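Exodeoxyribonuclease III (Methanosarcina mazei, PDB 5J8N) probably acts as a metal-dependent DNA repair nuclease that cuts DNA at abasic sites and trims double-stranded DNA from its 3' ends. Local coordinates at residues A[8-14]-A[35-41]; A[94-98]-A[109-113]; A[125-129]-A[151-155]; A[221-226]-A[248-253]. The protein carries 3 engineered substitutions. One frame throughout, in Å; residues are numbered along the deposited sequence.

Contact 1. Residues A[8-14]-A[35-41]. With MG (magnesium ion), chain B.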
loop_
_atom_site.group_PDB
_atom_site.type_symbol
_atom_site.label_atom_id
_atom_site.label_comp_id
_atom_site.label_asym_id
_atom_site.label_seq_id
_atom_site.Cartn_x
_atom_site.Cartn_y
_atom_site.Cartn_z
ATOM N N SER A 8 -1.571 -3.526 5.754
ATOM C CA SER A 8 -0.706 -3.206 4.643
ATOM C C SER A 8 0.517 -2.499 5.168
ATOM O O SER A 8 0.379 -1.569 5.999
ATOM C CB SER A 8 -1.473 -2.319 3.680
ATOM O OG SER A 8 -0.653 -1.867 2.570
ATOM N N TRP A 9 1.701 -2.906 4.735
ATOM C CA TRP A 9 2.902 -2.399 5.346
ATOM C C TRP A 9 4.049 -2.333 4.346
ATOM O O TRP A 9 4.435 -3.375 3.800
ATOM C CB TRP A 9 3.309 -3.320 6.533
ATOM C CG TRP A 9 4.400 -2.748 7.427
ATOM C CD1 TRP A 9 4.845 -1.447 7.509
ATOM C CD2 TRP A 9 5.127 -3.483 8.416
ATOM N NE1 TRP A 9 5.825 -1.330 8.526
ATOM C CE2 TRP A 9 5.980 -2.577 9.096
ATOM C CE3 TRP A 9 5.082 -4.814 8.821
ATOM C CZ2 TRP A 9 6.848 -2.982 10.104
ATOM C CZ3 TRP A 9 5.918 -5.220 9.853
ATOM C CH2 TRP A 9 6.809 -4.290 10.478
ATOM N N ASN A 10 4.648 -1.151 4.171
ATOM C CA ASN A 10 5.926 -1.062 3.451
ATOM C C ASN A 10 7.033 -1.394 4.444
ATOM O O ASN A 10 7.208 -0.650 5.443
ATOM C CB ASN A 10 6.125 0.338 2.864
ATOM C CG ASN A 10 7.483 0.506 2.219
ATOM O OD1 ASN A 10 8.492 -0.023 2.710
ATOM N ND2 ASN A 10 7.537 1.266 1.100
ATOM N N VAL A 11 7.677 -2.531 4.212
ATOM C CA VAL A 11 8.616 -3.102 5.164
ATOM C C VAL A 11 10.044 -2.651 4.969
ATOM O O VAL A 11 10.917 -2.948 5.785
ATOM C CB VAL A 11 8.567 -4.634 5.138
ATOM C CG1 VAL A 11 7.213 -5.125 5.720
ATOM C CG2 VAL A 11 8.797 -5.229 3.775
ATOM N N ASN A 12 10.305 -1.945 3.852
ATOM C CA ASN A 12 11.654 -1.404 3.557
ATOM C C ASN A 12 12.728 -2.505 3.539
ATOM O O ASN A 12 13.876 -2.308 3.935
ATOM C CB ASN A 12 12.066 -0.261 4.534
ATOM C CG ASN A 12 13.068 0.723 3.900
ATOM O OD1 ASN A 12 12.970 1.074 2.681
ATOM N ND2 ASN A 12 13.928 1.256 4.732
ATOM N N GLY A 13 12.351 -3.631 2.936
ATOM C CA GLY A 13 13.164 -4.815 2.840
ATOM C C GLY A 13 12.616 -5.957 3.694
ATOM O O GLY A 13 12.659 -5.913 4.956
ATOM N N LEU A 14 12.092 -6.999 3.039
ATOM C CA LEU A 14 11.396 -8.055 3.760
ATOM C C LEU A 14 12.315 -8.914 4.573
ATOM O O LEU A 14 11.999 -9.245 5.722
ATOM C CB LEU A 14 10.603 -8.923 2.742
ATOM C CG LEU A 14 9.766 -10.020 3.412
ATOM C CD1 LEU A 14 8.737 -9.444 4.394
ATOM C CD2 LEU A 14 9.086 -10.814 2.272
ATOM N N CYS A 35 -0.640 -7.419 3.475
ATOM C CA CYS A 35 0.033 -6.940 2.253
ATOM C C CYS A 35 1.339 -6.287 2.642
ATOM O O CYS A 35 1.354 -5.429 3.550
ATOM C CB CYS A 35 -0.829 -5.931 1.475
ATOM S SG CYS A 35 -2.298 -6.695 0.751
ATOM N N VAL A 36 2.420 -6.604 1.936
ATOM C CA VAL A 36 3.725 -5.967 2.163
ATOM C C VAL A 36 4.169 -5.305 0.871
ATOM O O VAL A 36 3.945 -5.819 -0.261
ATOM C CB VAL A 36 4.779 -6.950 2.701
ATOM C CG1 VAL A 36 4.409 -7.393 4.134
ATOM C CG2 VAL A 36 5.019 -8.133 1.778
ATOM N N GLN A 37 4.802 -4.148 1.021
ATOM C CA GLN A 37 5.450 -3.449 -0.105
ATOM C C GLN A 37 6.919 -3.260 0.161
ATOM O O GLN A 37 7.410 -3.158 1.296
ATOM C CB GLN A 37 4.804 -2.097 -0.402
ATOM C CG GLN A 37 3.299 -2.229 -0.644
ATOM C CD GLN A 37 2.515 -2.106 0.640
ATOM O OE1 GLN A 37 2.912 -1.364 1.547
ATOM N NE2 GLN A 37 1.392 -2.799 0.733
ATOM N N GLU A 38 7.634 -3.171 -0.953
ATOM C CA GLU A 38 9.080 -2.988 -0.978
ATOM C C GLU A 38 9.775 -4.141 -0.252
ATOM O O GLU A 38 10.524 -3.988 0.708
ATOM C CB GLU A 38 9.560 -1.631 -0.445
ATOM C CG GLU A 38 10.987 -1.375 -0.963
ATOM C CD GLU A 38 11.588 -0.116 -0.520
ATOM O OE1 GLU A 38 11.150 0.469 0.487
ATOM O OE2 GLU A 38 12.601 0.278 -1.131
ATOM N N THR A 39 9.598 -5.326 -0.819
ATOM C CA THR A 39 10.193 -6.523 -0.260
ATOM C C THR A 39 11.681 -6.543 -0.506
ATOM O O THR A 39 12.456 -7.164 0.234
ATOM C CB THR A 39 9.586 -7.808 -0.859
ATOM O OG1 THR A 39 9.902 -7.824 -2.272
ATOM C CG2 THR A 39 8.064 -7.822 -0.636
ATOM N N LYS A 40 12.127 -5.942 -1.608
ATOM C CA LYS A 40 13.512 -5.967 -2.086
ATOM C C LYS A 40 13.992 -7.403 -2.386
ATOM O O LYS A 40 15.209 -7.661 -2.440
ATOM C CB LYS A 40 14.484 -5.276 -1.083
ATOM C CG LYS A 40 14.137 -3.822 -0.802
ATOM C CD LYS A 40 15.197 -3.189 0.133
ATOM C CE LYS A 40 14.790 -1.793 0.456
ATOM N NZ LYS A 40 15.777 -1.099 1.403
ATOM N N VAL A 41 13.044 -8.313 -2.628
ATOM C CA VAL A 41 13.338 -9.717 -2.915
ATOM C C VAL A 41 13.664 -9.866 -4.388
ATOM O O VAL A 41 12.839 -9.452 -5.244
ATOM C CB VAL A 41 12.109 -10.594 -2.577
ATOM C CG1 VAL A 41 12.246 -11.970 -3.205
ATOM C CG2 VAL A 41 11.912 -10.664 -1.037
HETATM MG MG MG B . 11.759 2.183 1.440
HETATM O O HOH W 1 1.498 0.408 3.030
HETATM O O HOH W 2 10.290 1.965 2.910
HETATM O O HOH W 3 15.731 1.757 1.256
HETATM O O HOH W 4 13.311 2.434 0.097
HETATM O O HOH W 5 12.235 3.930 2.312
HETATM O O HOH W 6 10.358 3.134 0.120
#

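Contact 2. Residues A[94-98]-A[109-113]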
loop_
_atom_site.group_PDB
_atom_site.type_symbol
_atom_site.label_atom_id
_atom_site.label_comp_id
_atom_site.label_asym_id
_atom_site.label_seq_id
_atom_site.Cartn_x
_atom_site.Cartn_y
_atom_site.Cartn_z
ATOM N N GLU A 94 8.850 -3.614 -12.861
ATOM C CA GLU A 94 9.341 -3.102 -11.577
ATOM C C GLU A 94 8.690 -3.777 -10.384
ATOM O O GLU A 94 9.030 -3.465 -9.246
ATOM C CB GLU A 94 9.179 -1.589 -11.511
ATOM C CG GLU A 94 10.108 -0.892 -12.511
ATOM C CD GLU A 94 10.390 0.573 -12.172
ATOM O OE1 GLU A 94 9.923 1.113 -11.139
ATOM O OE2 GLU A 94 11.048 1.227 -13.047
ATOM N N GLY A 95 7.800 -4.724 -10.605
ATOM C CA GLY A 95 7.264 -5.534 -9.498
ATOM C C GLY A 95 6.594 -4.752 -8.409
ATOM O O GLY A 95 6.776 -5.052 -7.196
ATOM N N ARG A 96 5.725 -3.827 -8.813
ATOM C CA ARG A 96 5.064 -2.907 -7.908
ATOM C C ARG A 96 3.600 -3.181 -7.690
ATOM O O ARG A 96 2.979 -2.454 -6.924
ATOM C CB ARG A 96 5.162 -1.475 -8.482
ATOM C CG ARG A 96 6.556 -0.942 -8.550
ATOM C CD ARG A 96 6.510 0.460 -9.168
ATOM N NE ARG A 96 7.883 0.894 -9.147
ATOM C CZ ARG A 96 8.482 1.346 -8.073
ATOM N NH1 ARG A 96 7.791 1.510 -6.951
ATOM N NH2 ARG A 96 9.787 1.676 -8.131
ATOM N N PHE A 97 3.025 -4.192 -8.356
ATOM C CA PHE A 97 1.579 -4.316 -8.447
ATOM C C PHE A 97 1.199 -5.766 -8.384
ATOM O O PHE A 97 1.640 -6.581 -9.196
ATOM C CB PHE A 97 1.122 -3.685 -9.762
ATOM C CG PHE A 97 -0.345 -3.706 -10.002
ATOM C CD1 PHE A 97 -0.968 -4.839 -10.470
ATOM C CD2 PHE A 97 -1.097 -2.530 -9.796
ATOM C CE1 PHE A 97 -2.396 -4.817 -10.766
ATOM C CE2 PHE A 97 -2.476 -2.507 -10.093
ATOM C CZ PHE A 97 -3.089 -3.658 -10.529
ATOM N N LEU A 98 0.343 -6.073 -7.432
ATOM C CA LEU A 98 -0.157 -7.451 -7.290
ATOM C C LEU A 98 -1.648 -7.461 -7.024
ATOM O O LEU A 98 -2.113 -6.885 -6.008
ATOM C CB LEU A 98 0.633 -8.140 -6.152
ATOM C CG LEU A 98 0.213 -9.555 -5.824
ATOM C CD1 LEU A 98 0.492 -10.398 -6.977
ATOM C CD2 LEU A 98 1.001 -10.062 -4.588
ATOM N N ASN A 109 -2.591 -4.517 -4.464
ATOM C CA ASN A 109 -1.522 -4.214 -3.537
ATOM C C ASN A 109 -0.401 -3.521 -4.317
ATOM O O ASN A 109 0.133 -4.127 -5.251
ATOM C CB ASN A 109 -1.059 -5.526 -2.913
ATOM C CG ASN A 109 0.145 -5.352 -1.984
ATOM O OD1 ASN A 109 0.440 -4.224 -1.598
ATOM N ND2 ASN A 109 0.787 -6.461 -1.568
ATOM N N ILE A 110 -0.092 -2.288 -3.978
ATOM C CA ILE A 110 0.776 -1.465 -4.839
ATOM C C ILE A 110 1.866 -0.716 -4.093
ATOM O O ILE A 110 1.585 -0.094 -3.055
ATOM C CB ILE A 110 -0.082 -0.434 -5.637
ATOM C CG1 ILE A 110 -1.277 -1.147 -6.321
ATOM C CG2 ILE A 110 0.779 0.324 -6.676
ATOM C CD1 ILE A 110 -2.205 -0.189 -7.059
ATOM N N TYR A 111 3.069 -0.778 -4.631
ATOM C CA TYR A 111 4.185 0.051 -4.191
ATOM C C TYR A 111 4.365 1.130 -5.259
ATOM O O TYR A 111 5.036 0.922 -6.273
ATOM C CB TYR A 111 5.473 -0.810 -4.027
ATOM C CG TYR A 111 6.686 -0.050 -3.622
ATOM C CD1 TYR A 111 6.625 0.938 -2.657
ATOM C CD2 TYR A 111 7.905 -0.295 -4.232
ATOM C CE1 TYR A 111 7.755 1.698 -2.310
ATOM C CE2 TYR A 111 9.064 0.418 -3.832
ATOM C CZ TYR A 111 8.956 1.424 -2.875
ATOM O OH TYR A 111 10.062 2.162 -2.499
ATOM N N PHE A 112 3.728 2.275 -5.054
ATOM C CA PHE A 112 3.797 3.323 -6.101
ATOM C C PHE A 112 5.209 3.915 -6.121
ATOM O O PHE A 112 5.903 3.930 -5.082
ATOM C CB PHE A 112 2.795 4.422 -5.818
ATOM C CG PHE A 112 1.352 4.024 -6.038
ATOM C CD1 PHE A 112 0.564 3.483 -5.048
ATOM C CD2 PHE A 112 0.785 4.265 -7.281
ATOM C CE1 PHE A 112 -0.788 3.138 -5.300
ATOM C CE2 PHE A 112 -0.538 3.970 -7.544
ATOM C CZ PHE A 112 -1.343 3.415 -6.517
ATOM N N PRO A 113 5.697 4.350 -7.282
ATOM C CA PRO A 113 7.079 4.843 -7.370
ATOM C C PRO A 113 7.367 6.077 -6.519
ATOM O O PRO A 113 6.513 6.930 -6.312
ATOM C CB PRO A 113 7.223 5.189 -8.869
ATOM C CG PRO A 113 6.102 4.334 -9.542
ATOM C CD PRO A 113 4.966 4.362 -8.555
#

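Contact 3. Residues A[125-129]-A[151-155]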
loop_
_atom_site.group_PDB
_atom_site.type_symbol
_atom_site.label_atom_id
_atom_site.label_comp_id
_atom_site.label_asym_id
_atom_site.label_seq_id
_atom_site.Cartn_x
_atom_site.Cartn_y
_atom_site.Cartn_z
ATOM N N LYS A 125 6.706 8.065 -12.038
ATOM C CA LYS A 125 5.687 8.036 -10.998
ATOM C C LYS A 125 4.331 8.563 -11.515
ATOM O O LYS A 125 3.299 7.914 -11.308
ATOM C CB LYS A 125 6.150 8.866 -9.785
ATOM C CG LYS A 125 5.148 8.920 -8.654
ATOM C CD LYS A 125 5.697 9.799 -7.526
ATOM C CE LYS A 125 4.718 9.765 -6.339
ATOM N NZ LYS A 125 5.185 10.699 -5.258
ATOM N N MET A 126 4.348 9.711 -12.176
ATOM C CA MET A 126 3.091 10.276 -12.682
ATOM C C MET A 126 2.487 9.384 -13.780
ATOM O O MET A 126 1.255 9.220 -13.839
ATOM C CB MET A 126 3.321 11.682 -13.168
ATOM C CG MET A 126 3.786 12.674 -12.101
ATOM S SD MET A 126 2.696 12.801 -10.662
ATOM C CE MET A 126 1.228 13.472 -11.413
ATOM N N ALA A 127 3.327 8.802 -14.629
ATOM C CA ALA A 127 2.832 7.895 -15.662
ATOM C C ALA A 127 2.229 6.621 -15.017
ATOM O O ALA A 127 1.206 6.074 -15.464
ATOM C CB ALA A 127 3.956 7.537 -16.608
ATOM N N PHE A 128 2.864 6.116 -13.972
ATOM C CA PHE A 128 2.341 4.965 -13.224
ATOM C C PHE A 128 0.993 5.311 -12.636
ATOM O O PHE A 128 0.058 4.513 -12.716
ATOM C CB PHE A 128 3.363 4.522 -12.138
ATOM C CG PHE A 128 3.004 3.230 -11.481
ATOM C CD1 PHE A 128 2.039 3.195 -10.525
ATOM C CD2 PHE A 128 3.713 2.054 -11.788
ATOM C CE1 PHE A 128 1.681 2.011 -9.878
ATOM C CE2 PHE A 128 3.371 0.863 -11.149
ATOM C CZ PHE A 128 2.350 0.839 -10.187
ATOM N N TYR A 129 0.871 6.483 -12.017
ATOM C CA TYR A 129 -0.407 6.926 -11.441
ATOM C C TYR A 129 -1.480 6.903 -12.563
ATOM O O TYR A 129 -2.603 6.433 -12.312
ATOM C CB TYR A 129 -0.260 8.351 -10.915
ATOM C CG TYR A 129 0.298 8.511 -9.523
ATOM C CD1 TYR A 129 0.365 7.444 -8.593
ATOM C CD2 TYR A 129 0.678 9.773 -9.112
ATOM C CE1 TYR A 129 0.828 7.670 -7.260
ATOM C CE2 TYR A 129 1.119 10.000 -7.798
ATOM C CZ TYR A 129 1.192 8.945 -6.895
ATOM O OH TYR A 129 1.631 9.202 -5.615
ATOM N N ASP A 151 1.657 1.902 -0.592
ATOM C CA ASP A 151 2.475 3.085 -0.364
ATOM C C ASP A 151 2.340 3.947 -1.585
ATOM O O ASP A 151 2.901 3.618 -2.645
ATOM C CB ASP A 151 3.899 2.624 -0.114
ATOM C CG ASP A 151 4.880 3.726 0.018
ATOM O OD1 ASP A 151 4.515 4.911 0.014
ATOM O OD2 ASP A 151 6.098 3.395 0.136
ATOM N N VAL A 152 1.578 5.026 -1.436
ATOM C CA VAL A 152 1.313 5.943 -2.549
ATOM C C VAL A 152 2.519 6.869 -2.740
ATOM O O VAL A 152 2.651 7.509 -3.789
ATOM C CB VAL A 152 0.015 6.706 -2.212
ATOM C CG1 VAL A 152 -0.302 7.802 -3.234
ATOM C CG2 VAL A 152 -1.138 5.701 -2.115
ATOM N N ASN A 153 3.384 7.001 -1.723
ATOM C CA ASN A 153 4.553 7.890 -1.807
ATOM C C ASN A 153 4.174 9.352 -2.028
ATOM O O ASN A 153 5.012 10.145 -2.483
ATOM C CB ASN A 153 5.575 7.406 -2.869
ATOM C CG ASN A 153 6.677 6.574 -2.256
ATOM O OD1 ASN A 153 7.294 6.995 -1.280
ATOM N ND2 ASN A 153 6.868 5.353 -2.761
ATOM N N THR A 154 2.952 9.715 -1.590
ATOM C CA THR A 154 2.487 11.103 -1.598
ATOM C C THR A 154 1.606 11.341 -0.395
ATOM O O THR A 154 0.806 10.441 -0.049
ATOM C CB THR A 154 1.664 11.408 -2.908
ATOM O OG1 THR A 154 2.514 11.215 -4.047
ATOM C CG2 THR A 154 1.166 12.854 -2.943
ATOM N N ALA A 155 1.782 12.498 0.257
ATOM C CA ALA A 155 0.876 12.969 1.305
ATOM C C ALA A 155 -0.164 13.845 0.624
ATOM O O ALA A 155 0.181 14.839 -0.011
ATOM C CB ALA A 155 1.683 13.769 2.384
#

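Contact 4. Residues A[221-226]-A[248-253]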
loop_
_atom_site.group_PDB
_atom_site.type_symbol
_atom_site.label_atom_id
_atom_site.label_comp_id
_atom_site.label_asym_id
_atom_site.label_seq_id
_atom_site.Cartn_x
_atom_site.Cartn_y
_atom_site.Cartn_z
ATOM N N LEU A 221 1.866 8.400 3.969
ATOM C CA LEU A 221 2.164 7.920 2.610
ATOM C C LEU A 221 1.419 6.656 2.257
ATOM O O LEU A 221 1.399 6.271 1.087
ATOM C CB LEU A 221 3.666 7.624 2.461
ATOM C CG LEU A 221 4.577 8.819 2.813
ATOM C CD1 LEU A 221 6.023 8.437 2.595
ATOM C CD2 LEU A 221 4.228 10.027 1.906
ATOM N N ASP A 222 0.863 5.985 3.282
ATOM C CA ASP A 222 0.264 4.658 3.099
ATOM C C ASP A 222 -1.210 4.772 3.325
ATOM O O ASP A 222 -1.661 5.402 4.296
ATOM C CB ASP A 222 0.901 3.664 4.090
ATOM C CG ASP A 222 2.378 3.603 3.884
ATOM O OD1 ASP A 222 2.820 2.873 2.961
ATOM O OD2 ASP A 222 3.104 4.336 4.589
ATOM N N TYR A 223 -1.993 4.113 2.457
ATOM C CA TYR A 223 -3.442 4.298 2.412
ATOM C C TYR A 223 -4.136 2.981 2.095
ATOM O O TYR A 223 -3.519 2.072 1.513
ATOM C CB TYR A 223 -3.817 5.281 1.299
ATOM C CG TYR A 223 -3.219 6.665 1.350
ATOM C CD1 TYR A 223 -1.887 6.889 0.985
ATOM C CD2 TYR A 223 -4.022 7.770 1.656
ATOM C CE1 TYR A 223 -1.337 8.165 0.992
ATOM C CE2 TYR A 223 -3.479 9.077 1.681
ATOM C CZ TYR A 223 -2.142 9.238 1.303
ATOM O OH TYR A 223 -1.650 10.528 1.266
ATOM N N VAL A 224 -5.405 2.916 2.442
ATOM C CA VAL A 224 -6.258 1.908 1.804
ATOM C C VAL A 224 -7.417 2.667 1.219
ATOM O O VAL A 224 -8.166 3.370 1.916
ATOM C CB VAL A 224 -6.744 0.776 2.743
ATOM C CG1 VAL A 224 -7.461 -0.286 1.925
ATOM C CG2 VAL A 224 -5.573 0.154 3.532
ATOM N N PHE A 225 -7.603 2.565 -0.091
ATOM C CA PHE A 225 -8.718 3.166 -0.805
ATOM C C PHE A 225 -9.761 2.132 -1.115
ATOM O O PHE A 225 -9.431 0.946 -1.304
ATOM C CB PHE A 225 -8.258 3.793 -2.116
ATOM C CG PHE A 225 -7.107 4.744 -1.960
ATOM C CD1 PHE A 225 -7.331 6.056 -1.520
ATOM C CD2 PHE A 225 -5.843 4.326 -2.229
ATOM C CE1 PHE A 225 -6.242 6.951 -1.385
ATOM C CE2 PHE A 225 -4.745 5.206 -2.103
ATOM C CZ PHE A 225 -4.965 6.520 -1.649
ATOM N N VAL A 226 -11.002 2.552 -1.138
ATOM C CA VAL A 226 -12.086 1.645 -1.620
ATOM C C VAL A 226 -12.899 2.365 -2.655
ATOM O O VAL A 226 -13.102 3.582 -2.601
ATOM C CB VAL A 226 -12.988 1.123 -0.485
ATOM C CG1 VAL A 226 -12.140 0.291 0.528
ATOM C CG2 VAL A 226 -13.768 2.264 0.222
ATOM N N HIS A 248 8.230 2.991 7.488
ATOM C CA HIS A 248 6.773 3.104 7.494
ATOM C C HIS A 248 6.197 2.274 8.643
ATOM O O HIS A 248 6.824 1.291 9.079
ATOM C CB HIS A 248 6.139 2.549 6.218
ATOM C CG HIS A 248 6.535 3.260 4.968
ATOM N ND1 HIS A 248 5.630 3.976 4.208
ATOM C CD2 HIS A 248 7.719 3.310 4.318
ATOM C CE1 HIS A 248 6.253 4.440 3.133
ATOM N NE2 HIS A 248 7.517 4.067 3.195
ATOM N N CYS A 249 4.995 2.638 9.083
ATOM C CA CYS A 249 4.197 1.707 9.897
ATOM C C CYS A 249 3.043 1.197 9.076
ATOM O O CYS A 249 2.714 1.760 8.032
ATOM C CB CYS A 249 3.696 2.380 11.204
ATOM S SG CYS A 249 2.375 3.590 10.954
ATOM N N PRO A 250 2.380 0.148 9.515
ATOM C CA PRO A 250 1.244 -0.388 8.750
ATOM C C PRO A 250 0.024 0.497 8.824
ATOM O O PRO A 250 -0.122 1.309 9.754
ATOM C CB PRO A 250 0.937 -1.745 9.438
ATOM C CG PRO A 250 2.209 -2.076 10.221
ATOM C CD PRO A 250 2.743 -0.727 10.656
ATOM N N VAL A 251 -0.865 0.268 7.870
ATOM C CA VAL A 251 -2.218 0.781 7.860
ATOM C C VAL A 251 -3.178 -0.341 7.588
ATOM O O VAL A 251 -2.767 -1.445 7.206
ATOM C CB VAL A 251 -2.375 1.934 6.784
ATOM C CG1 VAL A 251 -1.423 3.079 7.075
ATOM C CG2 VAL A 251 -2.138 1.412 5.366
ATOM N N GLY A 252 -4.454 -0.145 7.858
ATOM C CA GLY A 252 -5.354 -1.253 7.610
ATOM C C GLY A 252 -6.799 -0.852 7.539
ATOM O O GLY A 252 -7.149 0.299 7.776
ATOM N N LEU A 253 -7.625 -1.827 7.255
ATOM C CA LEU A 253 -9.052 -1.578 7.422
ATOM C C LEU A 253 -9.795 -2.867 7.613
ATOM O O LEU A 253 -9.229 -3.979 7.408
ATOM C CB LEU A 253 -9.668 -0.767 6.293
ATOM C CG LEU A 253 -9.599 -1.348 4.890
ATOM C CD1 LEU A 253 -10.420 -2.629 4.729
ATOM C CD2 LEU A 253 -10.178 -0.300 3.909
#

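Contact 1. Residues A[8-14]-A[35-41]
Backbone hydrogen bonds join strand 8-10 and strand 35-37 side by side. The two run parallel, with axes 4.5 Å apart at an angle of 18°. Trp9 N donates to Cys35 O (2.8 Å), Gln37 N to Trp9 O (2.9 Å) and Val11 N to Gln37 O (3.0 Å). Past the strand ends the backbones stay joined into the start of the next helix: Gly13, at its N-cap, gives N to Glu38 O (2.9 Å), and Leu14 N donates to Thr39 O (2.8 Å). Gly13 has phi 111° and psi 110°, a backbone that would press a CB against the preceding carbonyl.

Side-chain hydrogen bonds add to this. Gln37 NE2 donates to Ser8 OG (2.9 Å), and a water bridges Ser8 OG and Gln37 OE1. Asn10 OD1 accepts from Asn12 N at 2.9 Å, an Asx turn that shapes the bend after the strand. Asn10 ND2 hydrogen-bonds to Asp151.

Val11 CG1 meets Val36 CG1 at 3.9 Å; Val36 and Trp9 lie on the same sheet face and both touch Phe22 of helix 22-27.

Metal ligation joins the loops that follow the strands. Asn12 OD1 (2.1 Å) and Glu38 OE1 (2.0 Å) bind the magnesium ion, and four waters complete six ligands. Asn12 OD1 and Glu38 OE1 lie 2.9 Å apart because both bind the ion. One neutral and one charged protein ligand leave most of the ion's shell to water, consistent with positions that substrate could take over.

Contact 2. Residues A[94-98]-A[109-113]
Glu94 opens the segment just after a short helix. Its OE1 forms a salt bridge with Arg96 NE at 2.9 Å, and it also pairs with Arg121. Gly95 then turns the chain with a positive phi of 58°. Arg96 makes the main contact. Its backbone O accepts from Tyr111 N at 2.8 Å, while its extended side chain carries NH1 to Tyr111 O at 2.9 Å. One residue therefore holds both the N and the O of Tyr111. The guanidinium also lies with one face over Pro113 CA, 3.4 Å from NH1.

At Phe97 regular strand pairing begins. Phe97 and Ile110 form an antiparallel non-hydrogen-bonded pair, and Phe97 CD2 lies 3.7 Å from Ile110 CG1. Both side chains face helix 119-141, where Phe97 packs edge-to-face on Tyr135. Leu98 and Asn109 form the next, hydrogen-bonded pair: Leu98 N to Asn109 O and Asn109 N to Leu98 O, each 2.9 Å. Their side chains point to the opposite face, toward strand 71-75.

This is the open end of the beta hairpin of strands 97-101 and 106-111, in the sandwich fold of the DNase I-like clan. It holds Tyr111, a predicted active-site residue, beside the metal site.

Contact 3. Residues A[125-129]-A[151-155]
This is a polar contact between a helix and a loop, made by the ends of two long side chains. Segment 125-129 is part of helix 119-141. Segment 151-155 follows strand 146-149 and carries Asp151 and Asn153, both predicted to act in catalysis. The backbones stay apart, with nearest CA atoms 9.1 Å from each other at Tyr129 and Val152. The buried area is small, 166 Å².

Lys125 and Tyr129 lie one helical turn apart and both reach the loop. Lys125 is fully extended. Its NZ donates to Asn153 O (2.8 Å) and to Thr154 OG1 (3.0 Å), and it also forms a salt bridge with Glu177. Tyr129 OH donates to Val152 O at 2.7 Å and accepts from Thr154 OG1 at 2.7 Å. Thr154 OG1 thus links the two helix side chains. Val152 CG1 adds an apolar touch to Tyr129 CZ at 4.1 Å.

The loop is tightly turned. Asn153 has positive phi, and its N makes a weak hydrogen bond to Asp151 OD1. The bonds to the Val152 and Asn153 carbonyls tie the helix to the loop that carries Asp151 and Asn153.

Phe112, just after strand 106-111, meets the Tyr129 ring. Helix 175-186 stacks Trp180 on Tyr129 and brings Met181 against Val152 and Thr154. Strand 218-227 meets the loop through the backbone of Leu221 and the side chain of Tyr223.

Contact 4. Residues A[221-226]-A[248-253]
His248 takes chi1 m and chi2 -115°, which turns ND1 to Asp222. Asp222 answers with chi1 m and chi2 -82°. His248 ND1 donates to Asp222 OD2 at 2.6 Å, nearly straight at 173°, with the carboxylate oxygen near the ring plane. Asp222 OD2 also accepts from Ser204. Both residues are predicted to matter for catalysis, His248 as a proton acceptor. Leu221 CD1 lies 4.0 Å from His248 CE1.

Farther along, apolar side chains interlock. Val251 (m) sets CG2 4.1 Å from Val224 CG2, with Val224 in t. Leu253 (p, p), one of two deposited conformers, brings CD2 3.4 Å from Val224 CG1 and 4.0 Å from Val226 CG1. No backbone hydrogen bond joins the segments, whose strand axes lie 6.6 Å apart.

The two strands belong to different sheets, so these side chains fill the space between them. The CA-to-CB bonds of Tyr223 and Phe225 point away from strand 251-253. Both side chains touch Met181 of helix 175-186, and Tyr223 OH bonds to Thr154 O. Strands 3-10 and 234-239 flank strand 251-256.

Overall arrangement
The four contacts converge on the magnesium site of contact 1. Contact 2 brings the Tyr111 side chain to about 4 Å from the ion, contact 4 brings that of His248 to about 5 Å, and Asn153 of contact 3 stays about 7 Å away. Asp151 is the common neighbour: its OD2 lies 2.7 Å from Asn10 ND2 and 3.2 Å from His248 CE1. Contacts 1 and 4 share a sheet through Ser8 N and Val251 O, 2.8 Å apart. Gln37 NE2 crosses to Asn109 OD1 at 2.9 Å, tying contact 1 to contact 2. Contacts 2 and 3 meet at Phe112, whose N lies 2.9 Å from Asp151 O.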